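Local coordinates for cytokinesis protein 2 (Saccharomyces cerevisiae, PDB 4WPE) that binds phospholipids through its F-BAR domain, the part given here, and mediates the cytoskeletal rearrangements that cytokinesis requires, at the interface of chains A and B. Residues are numbered along the deposited sequence; one frame, centred on the assembly and turned at random. Chains: chain A/B, Cytokinesis protein 2.

Contact 1: the interface of chains A and B. Residues chain A 65, 81-82, 85, 89, 255; chain B 40, 43, 234, 237.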
loop_
_atom_site.group_PDB
_atom_site.type_symbol
_atom_site.label_atom_id
_atom_site.label_comp_id
_atom_site.label_asym_id
_atom_site.label_seq_id
_atom_site.Cartn_x
_atom_site.Cartn_y
_atom_site.Cartn_z
ATOM N N LEU A 65 3.664 9.293 -14.693
ATOM C CA LEU A 65 2.976 8.537 -15.732
ATOM C C LEU A 65 2.161 9.463 -16.629
ATOM O O LEU A 65 2.108 9.270 -17.844
ATOM C CB LEU A 65 2.075 7.464 -15.117
ATOM C CG LEU A 65 1.221 6.669 -16.110
ATOM C CD1 LEU A 65 2.083 6.026 -17.188
ATOM C CD2 LEU A 65 0.392 5.619 -15.389
ATOM N N THR A 81 -6.021 3.086 -23.111
ATOM C CA THR A 81 -5.813 2.100 -22.052
ATOM C C THR A 81 -4.729 2.595 -21.087
ATOM O O THR A 81 -4.745 2.256 -19.904
ATOM C CB THR A 81 -5.443 0.703 -22.623
ATOM O OG1 THR A 81 -5.843 -0.320 -21.704
ATOM C CG2 THR A 81 -3.957 0.580 -22.888
ATOM N N PHE A 82 -3.803 3.411 -21.587
ATOM C CA PHE A 82 -2.767 3.987 -20.737
ATOM C C PHE A 82 -3.396 4.981 -19.772
ATOM O O PHE A 82 -2.907 5.175 -18.659
ATOM C CB PHE A 82 -1.680 4.676 -21.569
ATOM C CG PHE A 82 -0.609 3.745 -22.081
ATOM C CD1 PHE A 82 -0.834 2.382 -22.172
ATOM C CD2 PHE A 82 0.629 4.240 -22.462
ATOM C CE1 PHE A 82 0.152 1.531 -22.643
ATOM C CE2 PHE A 82 1.618 3.393 -22.932
ATOM C CZ PHE A 82 1.379 2.038 -23.022
ATOM N N VAL A 85 -5.355 3.081 -16.894
ATOM C CA VAL A 85 -4.366 2.734 -15.879
ATOM C C VAL A 85 -4.060 3.950 -15.017
ATOM O O VAL A 85 -3.985 3.857 -13.793
ATOM C CB VAL A 85 -3.056 2.212 -16.508
ATOM C CG1 VAL A 85 -2.016 1.946 -15.432
ATOM C CG2 VAL A 85 -3.317 0.953 -17.317
ATOM N N GLU A 89 -5.236 4.149 -11.007
ATOM C CA GLU A 89 -4.211 4.237 -9.974
ATOM C C GLU A 89 -4.335 5.489 -9.110
ATOM O O GLU A 89 -4.029 5.448 -7.922
ATOM C CB GLU A 89 -2.818 4.175 -10.606
ATOM C CG GLU A 89 -2.457 2.806 -11.170
ATOM C CD GLU A 89 -2.348 1.737 -10.094
ATOM O OE1 GLU A 89 -1.291 1.666 -9.431
ATOM O OE2 GLU A 89 -3.319 0.972 -9.910
ATOM N N LEU A 255 -10.130 -2.041 -15.834
ATOM C CA LEU A 255 -8.933 -2.213 -16.646
ATOM C C LEU A 255 -8.991 -3.513 -17.434
ATOM O O LEU A 255 -8.672 -3.543 -18.621
ATOM C CB LEU A 255 -7.681 -2.185 -15.768
ATOM C CG LEU A 255 -6.356 -2.272 -16.525
ATOM C CD1 LEU A 255 -6.291 -1.197 -17.595
ATOM C CD2 LEU A 255 -5.179 -2.151 -15.572
HETATM N N MSE B 40 5.350 2.978 -19.538
HETATM C CA MSE B 40 4.916 1.852 -18.722
HETATM C C MSE B 40 6.091 1.154 -18.040
HETATM O O MSE B 40 5.970 0.709 -16.896
HETATM C CB MSE B 40 4.122 0.853 -19.570
HETATM C CG MSE B 40 2.666 1.252 -19.778
HETATM SE SE MSE B 40 1.731 1.532 -18.081
HETATM C CE MSE B 40 0.015 2.164 -18.758
ATOM N N PHE B 43 6.833 3.086 -15.032
ATOM C CA PHE B 43 5.717 2.922 -14.106
ATOM C C PHE B 43 5.791 1.584 -13.380
ATOM O O PHE B 43 5.648 1.524 -12.161
ATOM C CB PHE B 43 4.380 3.039 -14.840
ATOM C CG PHE B 43 3.189 2.703 -13.983
ATOM C CD1 PHE B 43 2.775 3.563 -12.978
ATOM C CD2 PHE B 43 2.488 1.526 -14.181
ATOM C CE1 PHE B 43 1.683 3.259 -12.192
ATOM C CE2 PHE B 43 1.396 1.214 -13.398
ATOM C CZ PHE B 43 0.992 2.080 -12.401
ATOM N N LEU B 234 -0.446 -5.915 -19.366
ATOM C CA LEU B 234 -1.301 -5.078 -18.538
ATOM C C LEU B 234 -2.387 -5.887 -17.830
ATOM O O LEU B 234 -2.903 -5.458 -16.796
ATOM C CB LEU B 234 -1.931 -3.962 -19.373
ATOM C CG LEU B 234 -0.997 -2.775 -19.637
ATOM C CD1 LEU B 234 -1.666 -1.723 -20.513
ATOM C CD2 LEU B 234 -0.535 -2.163 -18.323
ATOM N N PHE B 237 -0.585 -7.531 -15.041
ATOM C CA PHE B 237 -0.583 -6.474 -14.041
ATOM C C PHE B 237 -1.909 -6.434 -13.282
ATOM O O PHE B 237 -1.933 -6.492 -12.051
ATOM C CB PHE B 237 -0.303 -5.130 -14.719
ATOM C CG PHE B 237 -0.548 -3.936 -13.846
ATOM C CD1 PHE B 237 0.348 -3.591 -12.851
ATOM C CD2 PHE B 237 -1.661 -3.134 -14.050
ATOM C CE1 PHE B 237 0.125 -2.480 -12.054
ATOM C CE2 PHE B 237 -1.891 -2.023 -13.263
ATOM C CZ PHE B 237 -0.997 -1.695 -12.262
#
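A:Phe82 and A:Val85 meet B:Met40 and B:Phe43 in an apolar helix-to-helix interface, part of the two-fold antiparallel dimer typical of F-BAR domains, which joins two helical bundles into one elongated body. B:Met40, a selenomethionine, carries much of the contact. Its chain turns at chi2 (-56°) and then runs straight on, laying the terminal methyl over one face of the A:Phe82 ring. CE lies 3.9 Å from the ring centroid, nearer the rim beside CD1, a CH-pi contact. Farther back along the same chain, CG of B:Met40 lies 3.6 Å from CZ of A:Phe82, so a long flexible residue can follow the ring from base to tip. On its other flank the methyl meets A:Val85 tip to tip, with CE 3.8 Å from the branching CB; a beta-branched valine suits the place, since CB, CG1 and CG2 all lie near the methyl and give it a broad, rigid apolar surface. The B:Phe43 ring receives CD2 of A:Leu65 above one face, 4.0 Å from CD1, and CG1 of A:Val85 at CE2. Toward helix 170-259 of chain B, CG2 of A:Thr81, from helix 76-162, meets CD1 of B:Leu234 tip to tip, and CD2 of A:Leu255, from helix 170-259 of chain A, lies in plane at the edge of the B:Phe237 ring. The bent chain of A:Glu89 sets its carboxylate and CG against the B:Phe43 tip, CG 3.7 Å from CZ.

Contact 2: the interface of chains A and B. Residues chain A 78, 262-265, 267-268; chain B 224, 227-228, 231.
A:Ala264 and B:Ile227 form the apolar centre of this part of the dimer interface. The A:Ala264 methyl, CB, is 3.7 Å from CB of B:Ile227, and the small residue lets the short helix come down close to its partner. B:Ile227 spreads two branches: CG2 stays beside A:Ala264, while CD1 reaches CB of A:Leu78 at 4.0 Å. The side chain of A:Leu78 is incomplete beyond CB, so its full contact is not seen.

Around this centre the groups become more polar. B:Asn224 has its CG anti to the backbone N, which brings the amide beside A:Ala264; ND2 lies 3.4 Å from that methyl. The A:Ile268 side chain crosses that of B:Asn224 at about a right angle, its CD1 packing on CB and near ND2. B:Ser228 also borders the methyl, while its hydroxyl OG is hydrogen-bonded at 3.1 Å to the carbonyl O of B:Asn224, one turn earlier, within its own helix.

B:Gln231 supplies a polar link across the rim. Its extended chain carries NE2 to the backbone carbonyl O of A:Phe262, a 2.6 Å hydrogen bond with the donor tilted 28° from the carbonyl plane. The amide also stacks on the A:Phe262 ring, the planes 9° apart and NE2 over the ring centre. CG of A:Phe262 sits between the backbone N and the carbonyl carbon (chi1 74°), turning the ring to the side of its own C=O, so one long, flat-ended side chain reaches both. Within chain A, OE1 of A:Glu267 accepts a rather long 3.2 Å hydrogen bond from the backbone N of A:Leu78, which comes from above the carboxylate plane and helps hold helix 264-275 to helix 76-162. The loop after helix 170-259 and helix 264-275 of chain A thus lie along helix 170-259 of chain B, toward one end of the central overlap of the chains.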
loop_
_atom_site.group_PDB
_atom_site.type_symbol
_atom_site.label_atom_id
_atom_site.label_comp_id
_atom_site.label_asym_id
_atom_site.label_seq_id
_atom_site.Cartn_x
_atom_site.Cartn_y
_atom_site.Cartn_z
ATOM N N LEU A 78 -4.674 1.715 -27.325
ATOM C CA LEU A 78 -3.537 1.521 -26.426
ATOM C C LEU A 78 -3.218 2.814 -25.680
ATOM O O LEU A 78 -2.621 2.787 -24.606
ATOM C CB LEU A 78 -2.304 1.023 -27.185
ATOM N N PHE A 262 -10.646 -4.631 -27.115
ATOM C CA PHE A 262 -10.026 -4.406 -28.413
ATOM C C PHE A 262 -8.895 -5.387 -28.692
ATOM O O PHE A 262 -8.361 -6.020 -27.779
ATOM C CB PHE A 262 -9.503 -2.971 -28.510
ATOM C CG PHE A 262 -8.250 -2.722 -27.717
ATOM C CD1 PHE A 262 -7.012 -2.729 -28.334
ATOM C CD2 PHE A 262 -8.311 -2.473 -26.358
ATOM C CE1 PHE A 262 -5.858 -2.499 -27.611
ATOM C CE2 PHE A 262 -7.159 -2.240 -25.629
ATOM C CZ PHE A 262 -5.930 -2.255 -26.258
ATOM N N THR A 263 -8.545 -5.509 -29.968
ATOM C CA THR A 263 -7.417 -6.323 -30.397
ATOM C C THR A 263 -6.428 -5.462 -31.176
ATOM O O THR A 263 -6.776 -4.377 -31.648
ATOM C CB THR A 263 -7.859 -7.510 -31.278
ATOM O OG1 THR A 263 -8.296 -7.025 -32.556
ATOM C CG2 THR A 263 -8.987 -8.285 -30.616
ATOM N N ALA A 264 -5.201 -5.950 -31.318
ATOM C CA ALA A 264 -4.170 -5.226 -32.050
ATOM C C ALA A 264 -4.555 -5.047 -33.518
ATOM O O ALA A 264 -4.116 -4.101 -34.171
ATOM C CB ALA A 264 -2.838 -5.946 -31.937
ATOM N N ALA A 265 -5.380 -5.958 -34.026
ATOM C CA ALA A 265 -5.841 -5.887 -35.407
ATOM C C ALA A 265 -6.730 -4.669 -35.619
ATOM O O ALA A 265 -6.773 -4.102 -36.712
ATOM C CB ALA A 265 -6.584 -7.158 -35.784
ATOM N N GLU A 267 -6.365 -1.777 -34.054
ATOM C CA GLU A 267 -5.516 -0.591 -34.042
ATOM C C GLU A 267 -4.867 -0.355 -35.396
ATOM O O GLU A 267 -4.698 0.786 -35.824
ATOM C CB GLU A 267 -4.446 -0.715 -32.957
ATOM C CG GLU A 267 -5.008 -0.773 -31.547
ATOM C CD GLU A 267 -5.746 0.498 -31.157
ATOM O OE1 GLU A 267 -5.139 1.351 -30.477
ATOM O OE2 GLU A 267 -6.933 0.642 -31.524
ATOM N N ILE A 268 -4.509 -1.441 -36.067
ATOM C CA ILE A 268 -3.888 -1.355 -37.380
ATOM C C ILE A 268 -4.917 -0.937 -38.429
ATOM O O ILE A 268 -4.626 -0.116 -39.299
ATOM C CB ILE A 268 -3.235 -2.693 -37.768
ATOM C CG1 ILE A 268 -1.999 -2.935 -36.900
ATOM C CG2 ILE A 268 -2.844 -2.700 -39.238
ATOM C CD1 ILE A 268 -1.541 -4.369 -36.873
ATOM N N ASN B 224 1.921 -4.816 -34.250
ATOM C CA ASN B 224 1.002 -5.827 -33.735
ATOM C C ASN B 224 1.603 -6.573 -32.548
ATOM O O ASN B 224 0.911 -6.872 -31.574
ATOM C CB ASN B 224 0.618 -6.819 -34.833
ATOM C CG ASN B 224 -0.539 -7.712 -34.429
ATOM O OD1 ASN B 224 -0.353 -8.724 -33.752
ATOM N ND2 ASN B 224 -1.744 -7.337 -34.840
ATOM N N ILE B 227 1.601 -3.892 -29.564
ATOM C CA ILE B 227 0.292 -3.730 -28.941
ATOM C C ILE B 227 -0.077 -4.946 -28.097
ATOM O O ILE B 227 -0.415 -4.815 -26.924
ATOM C CB ILE B 227 -0.817 -3.505 -29.987
ATOM C CG1 ILE B 227 -0.509 -2.283 -30.857
ATOM C CG2 ILE B 227 -2.164 -3.339 -29.302
ATOM C CD1 ILE B 227 -0.414 -0.993 -30.083
ATOM N N SER B 228 0.000 -6.128 -28.700
ATOM C CA SER B 228 -0.414 -7.365 -28.046
ATOM C C SER B 228 0.404 -7.671 -26.796
ATOM O O SER B 228 -0.141 -8.113 -25.782
ATOM C CB SER B 228 -0.318 -8.536 -29.027
ATOM O OG SER B 228 -1.277 -8.412 -30.061
ATOM N N GLN B 231 -0.596 -5.325 -24.207
ATOM C CA GLN B 231 -1.961 -5.693 -23.851
ATOM C C GLN B 231 -1.974 -6.850 -22.850
ATOM O O GLN B 231 -2.712 -6.813 -21.869
ATOM C CB GLN B 231 -2.753 -6.058 -25.108
ATOM C CG GLN B 231 -4.258 -6.100 -24.918
ATOM C CD GLN B 231 -4.996 -6.244 -26.235
ATOM O OE1 GLN B 231 -4.392 -6.187 -27.305
ATOM N NE2 GLN B 231 -6.309 -6.431 -26.162
#

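The C-alpha centres of contact 1 and contact 2 lie about 15 Å apart, and both use helix 76-162 of chain A and helix 170-259 of chain B. Contact 1 adds helix 37-71 from both chains and helix 170-259 of chain A and thus belongs to the core of the joined bundles; contact 2 brings in the loop after helix 170-259 and the short helix 264-275. Helix 170-259 of chain B thus meets mainly the C-terminal segment of chain A through residues 224-231 and the long helices through 234-237. Two-fold symmetry repeats each contact, so the terminal segments lengthen the dimer seam at both ends and probably steady it.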